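Local structure of TetR/AcrR family transcriptional regulator (Bradyrhizobium diazoefficiens, 6G8G) at residues A[77-80]-A[81-84]; A[134-137]-A[138-142]; A[97-100]-A[101-105]; A[205-208]-A[209-213]; A[198-201]-A[202-206]. The protein is a TetR-family transcriptional repressor that responds to flavonoids, here bound to genistein, and probably releases its DNA target when such an inducer binds. One frame throughout, in Å; residues are numbered along the deposited sequence.

Contact 1: residues A[77-80]-A[81-84]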
loop_
_atom_site.group_PDB
_atom_site.type_symbol
_atom_site.label_atom_id
_atom_site.label_comp_id
_atom_site.label_asym_id
_atom_site.label_seq_id
_atom_site.Cartn_x
_atom_site.Cartn_y
_atom_site.Cartn_z
ATOM N N CYS A 77 1.912 -16.115 8.444
ATOM C CA CYS A 77 2.766 -15.071 8.962
ATOM C C CYS A 77 4.022 -15.598 9.652
ATOM O O CYS A 77 5.078 -15.023 9.430
ATOM C CB CYS A 77 1.985 -14.133 9.868
ATOM S SG CYS A 77 0.764 -13.142 8.972
ATOM N N GLU A 78 3.958 -16.670 10.474
ATOM C CA GLU A 78 5.194 -17.199 11.118
ATOM C C GLU A 78 6.168 -17.603 10.038
ATOM O O GLU A 78 7.376 -17.443 10.185
ATOM C CB GLU A 78 5.004 -18.389 12.077
ATOM C CG GLU A 78 3.812 -18.264 13.056
ATOM C CD GLU A 78 4.047 -18.774 14.506
ATOM O OE1 GLU A 78 4.111 -20.012 14.680
ATOM O OE2 GLU A 78 4.043 -17.971 15.495
ATOM N N SER A 79 5.642 -18.141 8.955
ATOM C CA SER A 79 6.455 -18.668 7.863
ATOM C C SER A 79 7.217 -17.567 7.132
ATOM O O SER A 79 8.437 -17.641 6.997
ATOM C CB SER A 79 5.541 -19.410 6.887
ATOM O OG SER A 79 6.298 -20.088 5.907
ATOM N N LEU A 80 6.496 -16.521 6.720
ATOM C CA LEU A 80 7.118 -15.299 6.119
ATOM C C LEU A 80 8.170 -14.667 7.023
ATOM O O LEU A 80 9.227 -14.254 6.566
ATOM C CB LEU A 80 6.049 -14.272 5.702
ATOM C CG LEU A 80 5.199 -14.807 4.530
ATOM C CD1 LEU A 80 3.855 -14.066 4.375
ATOM C CD2 LEU A 80 6.008 -14.779 3.233
ATOM N N GLN A 81 7.932 -14.693 8.321
ATOM C CA GLN A 81 8.903 -14.154 9.277
ATOM C C GLN A 81 10.233 -14.914 9.363
ATOM O O GLN A 81 11.268 -14.318 9.658
ATOM C CB GLN A 81 8.256 -14.053 10.650
ATOM C CG GLN A 81 7.214 -12.967 10.735
ATOM C CD GLN A 81 7.849 -11.598 10.780
ATOM O OE1 GLN A 81 8.732 -11.332 11.610
ATOM N NE2 GLN A 81 7.440 -10.726 9.861
ATOM N N ARG A 82 10.207 -16.220 9.105
ATOM C CA ARG A 82 11.433 -17.016 9.123
ATOM C C ARG A 82 12.298 -16.797 7.897
ATOM O O ARG A 82 13.496 -17.023 7.941
ATOM C CB ARG A 82 11.117 -18.508 9.264
ATOM C CG ARG A 82 10.367 -18.877 10.533
ATOM C CD ARG A 82 10.325 -20.396 10.817
ATOM N NE ARG A 82 8.919 -20.799 10.899
ATOM C CZ ARG A 82 8.243 -21.446 9.941
ATOM N NH1 ARG A 82 8.829 -21.845 8.806
ATOM N NH2 ARG A 82 6.952 -21.710 10.114
ATOM N N ASP A 83 11.693 -16.363 6.810
ATOM C CA ASP A 83 12.466 -15.978 5.640
ATOM C C ASP A 83 13.204 -14.651 5.814
ATOM O O ASP A 83 13.846 -14.160 4.881
ATOM C CB ASP A 83 11.557 -15.890 4.396
ATOM C CG ASP A 83 10.813 -17.200 4.105
ATOM O OD1 ASP A 83 11.134 -18.247 4.726
ATOM O OD2 ASP A 83 9.895 -17.165 3.251
ATOM N N LEU A 84 13.039 -13.992 6.945
ATOM C CA LEU A 84 13.712 -12.710 7.108
ATOM C C LEU A 84 14.957 -12.990 7.900
ATOM O O LEU A 84 14.886 -13.752 8.845
ATOM C CB LEU A 84 12.813 -11.651 7.811
ATOM C CG LEU A 84 11.972 -10.603 7.050
ATOM C CD1 LEU A 84 11.451 -11.130 5.729
ATOM C CD2 LEU A 84 10.817 -10.067 7.873
#
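Q81 N donates to C77 O at 3.1 Å, a regular helical bond spanning four residues. After it the backbone pattern changes. R82 N divides its hydrogen between E78 O, at 3.3 Å, and a weaker bond to S79 O. D83 N makes a weak bond to L80 O, three residues back. Four-residue spacing thus gives way to three-residue spacing, as happens near the C-terminal end of helix 65-82. In TetR-family proteins a helix in this place joins the DNA-binding head to the ligand-binding domain.

The side-chain contacts are mostly carbon against backbone. Q81 keeps CG beside its own backbone N (chi1 -71°), and this sets CG against C77 O. Beyond a bend in the chain its NE2 is hydrogen-bonded to T142 OG1 on helix 139-155. The R82 chain bends at chi3 (-122°) and turns its guanidinium back over the helix. One face then lies over S79 CA, near the rim of the group, with NH2 3.8 Å from S79 CA. D83 CB rests 3.6 Å from L80 O.

Charge plays a lesser part. E78 OE1 and R82 NH2 are opposite in sign but 5.6 Å apart, too far for a salt bridge.

Contact 2: residues A[134-137]-A[138-142]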
loop_
_atom_site.group_PDB
_atom_site.type_symbol
_atom_site.label_atom_id
_atom_site.label_comp_id
_atom_site.label_asym_id
_atom_site.label_seq_id
_atom_site.Cartn_x
_atom_site.Cartn_y
_atom_site.Cartn_z
ATOM N N PHE A 134 -3.855 -10.257 11.479
ATOM C CA PHE A 134 -2.957 -10.328 10.359
ATOM C C PHE A 134 -1.917 -9.216 10.434
ATOM O O PHE A 134 -0.710 -9.463 10.333
ATOM C CB PHE A 134 -3.714 -10.242 9.030
ATOM C CG PHE A 134 -2.804 -9.987 7.872
ATOM C CD1 PHE A 134 -2.048 -11.019 7.332
ATOM C CD2 PHE A 134 -2.634 -8.720 7.389
ATOM C CE1 PHE A 134 -1.189 -10.793 6.294
ATOM C CE2 PHE A 134 -1.783 -8.490 6.333
ATOM C CZ PHE A 134 -1.062 -9.525 5.791
ATOM N N TYR A 135 -2.382 -7.989 10.633
ATOM C CA TYR A 135 -1.471 -6.859 10.732
ATOM C C TYR A 135 -0.384 -7.074 11.789
ATOM O O TYR A 135 0.788 -6.857 11.503
ATOM C CB TYR A 135 -2.215 -5.561 11.013
ATOM C CG TYR A 135 -1.267 -4.397 11.144
ATOM C CD1 TYR A 135 -0.657 -3.839 10.030
ATOM C CD2 TYR A 135 -0.930 -3.909 12.389
ATOM C CE1 TYR A 135 0.241 -2.802 10.157
ATOM C CE2 TYR A 135 -0.024 -2.884 12.548
ATOM C CZ TYR A 135 0.559 -2.329 11.431
ATOM O OH TYR A 135 1.465 -1.311 11.656
ATOM N N GLU A 136 -0.765 -7.519 12.982
ATOM C CA GLU A 136 0.187 -7.657 14.100
ATOM C C GLU A 136 1.104 -8.848 13.962
ATOM O O GLU A 136 2.220 -8.839 14.478
ATOM C CB GLU A 136 -0.529 -7.704 15.451
ATOM C CG GLU A 136 -1.336 -6.432 15.721
ATOM C CD GLU A 136 -1.726 -6.200 17.177
ATOM O OE1 GLU A 136 -1.808 -7.201 17.936
ATOM O OE2 GLU A 136 -1.956 -5.008 17.536
ATOM N N SER A 137 0.666 -9.854 13.229
ATOM C CA SER A 137 1.470 -11.067 13.029
ATOM C C SER A 137 2.445 -10.946 11.877
ATOM O O SER A 137 3.412 -11.674 11.819
ATOM C CB SER A 137 0.534 -12.238 12.742
ATOM O OG SER A 137 -0.393 -12.384 13.794
ATOM N N GLY A 138 2.136 -10.081 10.916
ATOM C CA GLY A 138 2.972 -9.919 9.713
ATOM C C GLY A 138 3.726 -8.587 9.682
ATOM O O GLY A 138 4.784 -8.438 10.266
ATOM N N PRO A 139 3.148 -7.586 9.048
ATOM C CA PRO A 139 3.734 -6.272 8.936
ATOM C C PRO A 139 4.285 -5.721 10.244
ATOM O O PRO A 139 5.429 -5.263 10.286
ATOM C CB PRO A 139 2.558 -5.425 8.474
ATOM C CG PRO A 139 1.731 -6.343 7.682
ATOM C CD PRO A 139 1.864 -7.689 8.332
ATOM N N GLU A 140 3.488 -5.725 11.309
ATOM C CA GLU A 140 3.980 -5.145 12.553
ATOM C C GLU A 140 5.103 -5.996 13.104
ATOM O O GLU A 140 6.012 -5.494 13.734
ATOM C CB GLU A 140 2.875 -4.955 13.584
ATOM C CG GLU A 140 3.293 -3.986 14.667
ATOM C CD GLU A 140 2.174 -3.573 15.601
ATOM O OE1 GLU A 140 1.670 -2.411 15.478
ATOM O OE2 GLU A 140 1.825 -4.398 16.470
ATOM N N ALA A 141 5.043 -7.292 12.870
ATOM C CA ALA A 141 6.109 -8.172 13.349
ATOM C C ALA A 141 7.426 -7.844 12.688
ATOM O O ALA A 141 8.478 -7.833 13.338
ATOM C CB ALA A 141 5.758 -9.624 13.099
ATOM N N THR A 142 7.369 -7.587 11.397
ATOM C CA THR A 142 8.544 -7.159 10.676
ATOM C C THR A 142 9.124 -5.883 11.267
ATOM O O THR A 142 10.331 -5.756 11.471
ATOM C CB THR A 142 8.211 -6.907 9.202
ATOM O OG1 THR A 142 7.774 -8.129 8.613
ATOM C CG2 THR A 142 9.430 -6.423 8.458
#
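F134 O accepts the hydrogen bond of G138 N at 3.0 Å. The F134 ring has P139 CD over one face, with CE2 4.2 Å from CD. This ring also packs on L185 of the second subunit.

Y135 O takes its bond from E140 N, five residues on, at 2.9 Å. P139 N, four residues on, has no hydrogen to give. Y135 holds CG anti to its amide nitrogen (chi1 179°), which swings the ring over E140 N and beside P139. CE1 meets P139 CB at 3.9 Å. CE2 touches E140 OE1 at 3.4 Å, with ring and carboxylate planes 73° apart. Y135 OH bonds to E178 OE1 of the second subunit.

E136 runs alongside E140, both pointing the same way. Their OE2 atoms are 4.0 Å apart and the carboxylates are turned 32° from each other. S137 O sits 3.4 Å from A141 CB, while S137 OG turns back to L133 O.

G138 is the first residue past helix 128-137 and the N-cap of helix 139-155, so one residue separates the two helices. P139 packs on L181 of the second subunit, a genistein-pocket residue, with its side chain about 6 Å from the ligand. The paired glutamates would probably raise each other's proton affinity. Weak, long ion pairs to R132, from E136, and to R144, from E140, are likely to offset part of the repulsion.

Contact 3: residues A[97-100]-A[101-105]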
loop_
_atom_site.group_PDB
_atom_site.type_symbol
_atom_site.label_atom_id
_atom_site.label_comp_id
_atom_site.label_asym_id
_atom_site.label_seq_id
_atom_site.Cartn_x
_atom_site.Cartn_y
_atom_site.Cartn_z
ATOM N N LEU A 97 21.476 -3.989 7.069
ATOM C CA LEU A 97 20.248 -3.377 6.645
ATOM C C LEU A 97 19.961 -3.735 5.205
ATOM O O LEU A 97 18.810 -3.972 4.827
ATOM C CB LEU A 97 20.329 -1.859 6.805
ATOM C CG LEU A 97 20.365 -1.398 8.259
ATOM C CD1 LEU A 97 20.727 0.065 8.366
ATOM C CD2 LEU A 97 19.044 -1.644 8.964
ATOM N N ARG A 98 21.001 -3.735 4.399
ATOM C CA ARG A 98 20.841 -3.944 2.994
ATOM C C ARG A 98 20.279 -5.323 2.834
ATOM O O ARG A 98 19.357 -5.547 2.051
ATOM C CB ARG A 98 22.176 -3.736 2.272
ATOM C CG ARG A 98 22.105 -3.971 0.786
ATOM C CD ARG A 98 23.384 -3.674 -0.005
ATOM N NE ARG A 98 23.834 -2.301 0.166
ATOM C CZ ARG A 98 24.902 -1.923 0.852
ATOM N NH1 ARG A 98 25.690 -2.825 1.456
ATOM N NH2 ARG A 98 25.182 -0.629 0.920
ATOM N N ASP A 99 20.767 -6.262 3.629
ATOM C CA ASP A 99 20.309 -7.650 3.505
ATOM C C ASP A 99 18.837 -7.797 3.982
ATOM O O ASP A 99 18.022 -8.473 3.365
ATOM C CB ASP A 99 21.262 -8.576 4.262
ATOM C CG ASP A 99 20.857 -10.051 4.172
ATOM O OD1 ASP A 99 20.436 -10.499 3.073
ATOM O OD2 ASP A 99 20.933 -10.764 5.203
ATOM N N PHE A 100 18.503 -7.117 5.059
ATOM C CA PHE A 100 17.157 -7.176 5.572
ATOM C C PHE A 100 16.196 -6.579 4.553
ATOM O O PHE A 100 15.151 -7.146 4.244
ATOM C CB PHE A 100 17.091 -6.416 6.898
ATOM C CG PHE A 100 15.786 -6.573 7.621
ATOM C CD1 PHE A 100 15.598 -7.617 8.511
ATOM C CD2 PHE A 100 14.746 -5.697 7.405
ATOM C CE1 PHE A 100 14.401 -7.783 9.179
ATOM C CE2 PHE A 100 13.549 -5.853 8.083
ATOM C CZ PHE A 100 13.368 -6.901 8.964
ATOM N N ALA A 101 16.571 -5.423 4.022
ATOM C CA ALA A 101 15.777 -4.797 2.995
ATOM C C ALA A 101 15.563 -5.738 1.831
ATOM O O ALA A 101 14.452 -5.890 1.358
ATOM C CB ALA A 101 16.449 -3.530 2.519
ATOM N N ARG A 102 16.623 -6.371 1.364
ATOM C CA ARG A 102 16.487 -7.240 0.202
ATOM C C ARG A 102 15.466 -8.323 0.460
ATOM O O ARG A 102 14.655 -8.598 -0.382
ATOM C CB ARG A 102 17.834 -7.838 -0.190
ATOM C CG ARG A 102 17.852 -8.460 -1.581
ATOM C CD ARG A 102 19.232 -9.011 -1.973
ATOM N NE ARG A 102 20.306 -7.993 -2.069
ATOM C CZ ARG A 102 21.217 -7.726 -1.127
ATOM N NH1 ARG A 102 21.242 -8.376 0.035
ATOM N NH2 ARG A 102 22.123 -6.789 -1.342
ATOM N N GLN A 103 15.472 -8.927 1.640
ATOM C CA GLN A 103 14.537 -10.036 1.892
ATOM C C GLN A 103 13.135 -9.496 2.020
ATOM O O GLN A 103 12.192 -10.116 1.570
ATOM C CB GLN A 103 14.929 -10.856 3.126
ATOM C CG GLN A 103 16.286 -11.594 3.046
ATOM C CD GLN A 103 16.606 -12.180 1.682
ATOM O OE1 GLN A 103 17.654 -11.861 1.085
ATOM N NE2 GLN A 103 15.710 -13.015 1.164
ATOM N N TYR A 104 13.008 -8.303 2.590
ATOM C CA TYR A 104 11.706 -7.630 2.745
ATOM C C TYR A 104 11.031 -7.366 1.412
ATOM O O TYR A 104 9.862 -7.665 1.230
ATOM C CB TYR A 104 11.931 -6.309 3.445
ATOM C CG TYR A 104 10.721 -5.500 3.693
ATOM C CD1 TYR A 104 9.666 -6.012 4.418
ATOM C CD2 TYR A 104 10.637 -4.221 3.243
ATOM C CE1 TYR A 104 8.541 -5.257 4.678
ATOM C CE2 TYR A 104 9.512 -3.442 3.480
ATOM C CZ TYR A 104 8.473 -3.956 4.213
ATOM O OH TYR A 104 7.342 -3.202 4.406
ATOM N N LEU A 105 11.777 -6.854 0.452
ATOM C CA LEU A 105 11.199 -6.607 -0.840
ATOM C C LEU A 105 10.872 -7.875 -1.583
ATOM O O LEU A 105 9.965 -7.862 -2.402
ATOM C CB LEU A 105 12.119 -5.749 -1.704
ATOM C CG LEU A 105 12.331 -4.351 -1.153
ATOM C CD1 LEU A 105 13.174 -3.558 -2.120
ATOM C CD2 LEU A 105 11.032 -3.607 -0.893
#
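R102 reaches back along helix 93-109 to touch both R98 and D99. Its NH2 lies 3.5 Å from R98 CG, against the aliphatic part of that side chain. Its NH1 faces D99 OD1 at 3.8 Å, a long salt bridge. The carboxylate oxygen sits at the guanidinium edge, in plane, although the two flat groups are turned 33° apart. R98 O lies over one face of the same group. The stronger partner of R102 is E196, which forms a salt bridge with NE. R98 in turn is paired with E200, so both arginines find acids on helix 192-210.

F100 O accepts from Y104 N at 2.9 Å. F100 CG stands opposite the amide nitrogen (chi1 -172°), and the ring leaves the helix on the side of T142 and L146. Its CB meets A101 N.

A101 N bonds to L97 O at 2.8 Å. Its CB rests on the same oxygen, at 3.3 Å. F171 and I199, on two other helices, pack against this methyl, whose small size probably allows the close approach.

Y104, one turn further, makes an edge-to-face contact with F108, a residue of the genistein pocket. The arrangement is a regular alpha helix with one charged side and one apolar side, built into the all-helical ligand-binding domain of a TetR-family regulator.

Contact 4: residues A[205-208]-A[209-213]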
loop_
_atom_site.group_PDB
_atom_site.type_symbol
_atom_site.label_atom_id
_atom_site.label_comp_id
_atom_site.label_asym_id
_atom_site.label_seq_id
_atom_site.Cartn_x
_atom_site.Cartn_y
_atom_site.Cartn_z
ATOM N N PHE A 205 19.378 7.318 2.341
ATOM C CA PHE A 205 18.587 8.372 2.943
ATOM C C PHE A 205 18.401 8.139 4.429
ATOM O O PHE A 205 18.530 9.043 5.246
ATOM C CB PHE A 205 17.228 8.415 2.255
ATOM C CG PHE A 205 16.409 9.631 2.587
ATOM C CD1 PHE A 205 15.647 9.682 3.725
ATOM C CD2 PHE A 205 16.394 10.724 1.731
ATOM C CE1 PHE A 205 14.897 10.806 4.019
ATOM C CE2 PHE A 205 15.633 11.848 2.011
ATOM C CZ PHE A 205 14.881 11.889 3.155
ATOM N N PHE A 206 18.047 6.911 4.773
ATOM C CA PHE A 206 17.898 6.536 6.156
ATOM C C PHE A 206 19.146 6.857 6.955
ATOM O O PHE A 206 19.059 7.349 8.090
ATOM C CB PHE A 206 17.646 5.061 6.250
ATOM C CG PHE A 206 17.423 4.600 7.637
ATOM C CD1 PHE A 206 16.255 4.893 8.279
ATOM C CD2 PHE A 206 18.391 3.911 8.301
ATOM C CE1 PHE A 206 16.038 4.492 9.560
ATOM C CE2 PHE A 206 18.184 3.509 9.599
ATOM C CZ PHE A 206 17.000 3.798 10.227
ATOM N N LEU A 207 20.304 6.586 6.369
ATOM C CA LEU A 207 21.560 6.851 7.042
ATOM C C LEU A 207 21.876 8.365 7.092
ATOM O O LEU A 207 22.384 8.839 8.093
ATOM C CB LEU A 207 22.706 6.064 6.391
ATOM C CG LEU A 207 22.634 4.540 6.448
ATOM C CD1 LEU A 207 23.750 3.876 5.661
ATOM C CD2 LEU A 207 22.677 4.048 7.887
ATOM N N LYS A 208 21.602 9.117 6.021
ATOM C CA LYS A 208 21.723 10.583 6.075
ATOM C C LYS A 208 20.968 11.105 7.292
ATOM O O LYS A 208 21.500 11.868 8.050
ATOM C CB LYS A 208 21.220 11.278 4.801
ATOM C CG LYS A 208 22.312 11.783 3.871
ATOM C CD LYS A 208 21.712 12.209 2.514
ATOM C CE LYS A 208 21.026 13.594 2.558
ATOM N NZ LYS A 208 21.158 14.509 1.371
ATOM N N ALA A 209 19.779 10.617 7.556
ATOM C CA ALA A 209 19.046 11.105 8.714
ATOM C C ALA A 209 19.490 10.562 10.094
ATOM O O ALA A 209 19.223 11.216 11.084
ATOM C CB ALA A 209 17.574 10.809 8.534
ATOM N N CYS A 210 20.068 9.357 10.188
ATOM C CA CYS A 210 20.302 8.723 11.495
ATOM C C CYS A 210 21.750 8.494 11.891
ATOM O O CYS A 210 22.008 8.178 13.062
ATOM C CB CYS A 210 19.608 7.380 11.564
ATOM S SG CYS A 210 17.832 7.514 11.400
ATOM N N GLN A 211 22.687 8.620 10.954
ATOM C CA GLN A 211 24.095 8.502 11.298
ATOM C C GLN A 211 24.517 9.754 11.996
ATOM O O GLN A 211 24.107 10.841 11.587
ATOM C CB GLN A 211 24.974 8.340 10.077
ATOM C CG GLN A 211 25.340 6.898 9.819
ATOM C CD GLN A 211 26.033 6.695 8.489
ATOM O OE1 GLN A 211 25.851 7.461 7.535
ATOM N NE2 GLN A 211 26.844 5.654 8.421
ATOM N N PRO A 212 25.324 9.611 13.061
ATOM C CA PRO A 212 25.890 10.798 13.696
ATOM C C PRO A 212 26.833 11.526 12.715
ATOM O O PRO A 212 27.608 10.871 12.014
ATOM C CB PRO A 212 26.629 10.228 14.917
ATOM C CG PRO A 212 26.079 8.848 15.112
ATOM C CD PRO A 212 25.754 8.376 13.733
ATOM N N ARG A 213 26.746 12.860 12.669
ATOM C CA ARG A 213 27.265 13.671 11.543
ATOM C C ARG A 213 26.805 13.133 10.151
ATOM O O ARG A 213 26.534 13.887 9.199
ATOM C CB ARG A 213 28.786 13.735 11.582
ATOM C CG ARG A 213 29.410 14.010 12.942
ATOM C CD ARG A 213 30.907 13.703 12.895
ATOM N NE ARG A 213 31.236 12.549 12.029
ATOM C CZ ARG A 213 31.311 11.260 12.407
ATOM N NH1 ARG A 213 31.087 10.883 13.669
ATOM N NH2 ARG A 213 31.617 10.321 11.503
#
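The F206 ring carries C210 SG over one face, 4.2 Å from the ring centroid and 21° off the normal. The sulfur is displaced toward the rim, 4.0 Å from CE1. This is a cysteine sulfur-aromatic contact. F206 also meets F171 edge-to-face. The Q211 amide is also flat; its OE1 lies 3.6 Å from L207 CB.

C210 holds SG beside its own backbone N (chi1 -62°), which turns the sulfur back toward F206. SG also lies 3.5 Å from F206 O. The C210 N is shared weakly between F206 O and L207 O. Q211 N then bonds to L207 O at 2.9 Å. Q211 is the first residue to leave helical geometry, so this bond closes helix 192-210. A glycine in place of Q211 would probably leave L207 CB without its amide neighbour and let the chain end turn more easily.

The helix end lies at the dimer interface. A209 packs on A209 of the second subunit, and K208 NZ bonds to E160 O of that subunit. The sulfur-ring contact is probably held mainly by dispersion, beside an interface that also has this polar bond.

Contact 5: residues A[198-201]-A[202-206]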
loop_
_atom_site.group_PDB
_atom_site.type_symbol
_atom_site.label_atom_id
_atom_site.label_comp_id
_atom_site.label_asym_id
_atom_site.label_seq_id
_atom_site.Cartn_x
_atom_site.Cartn_y
_atom_site.Cartn_z
ATOM N N GLU A 198 16.792 0.414 -5.611
ATOM C CA GLU A 198 15.690 0.788 -4.706
ATOM C C GLU A 198 16.139 0.792 -3.265
ATOM O O GLU A 198 15.857 1.728 -2.492
ATOM C CB GLU A 198 14.508 -0.164 -4.848
ATOM C CG GLU A 198 13.821 -0.090 -6.216
ATOM C CD GLU A 198 13.284 1.295 -6.569
ATOM O OE1 GLU A 198 12.693 1.919 -5.692
ATOM O OE2 GLU A 198 13.441 1.754 -7.724
ATOM N N ILE A 199 16.895 -0.232 -2.923
ATOM C CA ILE A 199 17.394 -0.387 -1.573
ATOM C C ILE A 199 18.452 0.631 -1.264
ATOM O O ILE A 199 18.439 1.196 -0.195
ATOM C CB ILE A 199 18.027 -1.766 -1.394
ATOM C CG1 ILE A 199 16.945 -2.827 -1.425
ATOM C CG2 ILE A 199 18.776 -1.842 -0.081
ATOM C CD1 ILE A 199 17.505 -4.224 -1.503
ATOM N N GLU A 200 19.368 0.841 -2.195
ATOM C CA GLU A 200 20.484 1.714 -1.950
ATOM C C GLU A 200 19.962 3.130 -1.728
ATOM O O GLU A 200 20.458 3.851 -0.859
ATOM C CB GLU A 200 21.505 1.643 -3.087
ATOM C CG GLU A 200 22.778 2.429 -2.818
ATOM C CD GLU A 200 23.396 2.110 -1.452
ATOM O OE1 GLU A 200 23.566 0.891 -1.150
ATOM O OE2 GLU A 200 23.697 3.082 -0.699
ATOM N N ALA A 201 18.946 3.527 -2.494
ATOM C CA ALA A 201 18.362 4.856 -2.359
ATOM C C ALA A 201 17.728 5.070 -0.980
ATOM O O ALA A 201 17.940 6.109 -0.355
ATOM C CB ALA A 201 17.337 5.087 -3.454
ATOM N N GLY A 202 16.961 4.073 -0.532
ATOM C CA GLY A 202 16.282 4.119 0.765
ATOM C C GLY A 202 17.227 4.111 1.953
ATOM O O GLY A 202 17.069 4.865 2.916
ATOM N N LEU A 203 18.258 3.294 1.837
ATOM C CA LEU A 203 19.257 3.175 2.862
ATOM C C LEU A 203 20.101 4.416 2.954
ATOM O O LEU A 203 20.410 4.874 4.031
ATOM C CB LEU A 203 20.151 2.008 2.510
ATOM C CG LEU A 203 21.363 1.807 3.380
ATOM C CD1 LEU A 203 20.922 1.616 4.819
ATOM C CD2 LEU A 203 22.148 0.599 2.895
ATOM N N LYS A 204 20.519 4.941 1.805
ATOM C CA LYS A 204 21.372 6.117 1.776
ATOM C C LYS A 204 20.672 7.201 2.563
ATOM O O LYS A 204 21.277 7.904 3.367
ATOM C CB LYS A 204 21.602 6.572 0.337
ATOM C CG LYS A 204 22.965 7.178 0.087
ATOM C CD LYS A 204 23.278 7.389 -1.392
ATOM C CE LYS A 204 24.108 6.177 -1.833
ATOM N NZ LYS A 204 24.601 6.205 -3.230
ATOM N N PHE A 205 19.378 7.318 2.341
ATOM C CA PHE A 205 18.587 8.372 2.943
ATOM C C PHE A 205 18.401 8.139 4.429
ATOM O O PHE A 205 18.530 9.043 5.246
ATOM C CB PHE A 205 17.228 8.415 2.255
ATOM C CG PHE A 205 16.409 9.631 2.587
ATOM C CD1 PHE A 205 15.647 9.682 3.725
ATOM C CD2 PHE A 205 16.394 10.724 1.731
ATOM C CE1 PHE A 205 14.897 10.806 4.019
ATOM C CE2 PHE A 205 15.633 11.848 2.011
ATOM C CZ PHE A 205 14.881 11.889 3.155
ATOM N N PHE A 206 18.047 6.911 4.773
ATOM C CA PHE A 206 17.898 6.536 6.156
ATOM C C PHE A 206 19.146 6.857 6.955
ATOM O O PHE A 206 19.059 7.349 8.090
ATOM C CB PHE A 206 17.646 5.061 6.250
ATOM C CG PHE A 206 17.423 4.600 7.637
ATOM C CD1 PHE A 206 16.255 4.893 8.279
ATOM C CD2 PHE A 206 18.391 3.911 8.301
ATOM C CE1 PHE A 206 16.038 4.492 9.560
ATOM C CE2 PHE A 206 18.184 3.509 9.599
ATOM C CZ PHE A 206 17.000 3.798 10.227
#
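E200 and K204 are brought together by two bent chains. E200 sets CG opposite its backbone N (chi1 -174°) and then turns at chi2 (50°), which leads the carboxylate along the helix. K204 bends at chi3 (-97°) and comes back toward it. The chains meet at a slant, with E200 OE2 3.3 Å from K204 CE. The charged ends stay further apart: OE2 is 4.1 Å from NZ, beyond a salt bridge. The firm partner of E200 is R98, bound through OE1. An alanine in place of E200 would probably leave R98 without this acid and K204 without its nearby negative charge.

The backbone is a regular alpha helix here. L203 N bonds to I199 O at 2.9 Å and K204 N to E200 O at the same distance. G202 N reaches E198 O at 3.2 Å, and F205 N reaches A201 O. L203 CB rests on I199 O.

Three surroundings meet this part of helix 192-210. I199 and L203 face helix 93-109, where they touch A101 and R98. L203 also packs on F171 of helix 164-176. A201 faces E166 of the second subunit.

How the contacts relate
All five contacts are local, each along a helix or at its end, and none is wholly buried. Contacts 1 and 2 lie nearest the chain centre and are joined by the bond from Q81 to T142. Contact 3 touches both, through L84 and T142 against F100. It is also tied to contact 5 by the salt bridge from R98 to E200. Contacts 4 and 5 share helix 192-210, with F205 and F206 in common, and contact 4 lies furthest out. Contacts 2, 4 and 5 meet the second subunit. Contacts 3 and 5 lie in regular helix and pair acids with bases across their two helices, whereas contacts 1, 2 and 4 lie at helix ends or a break.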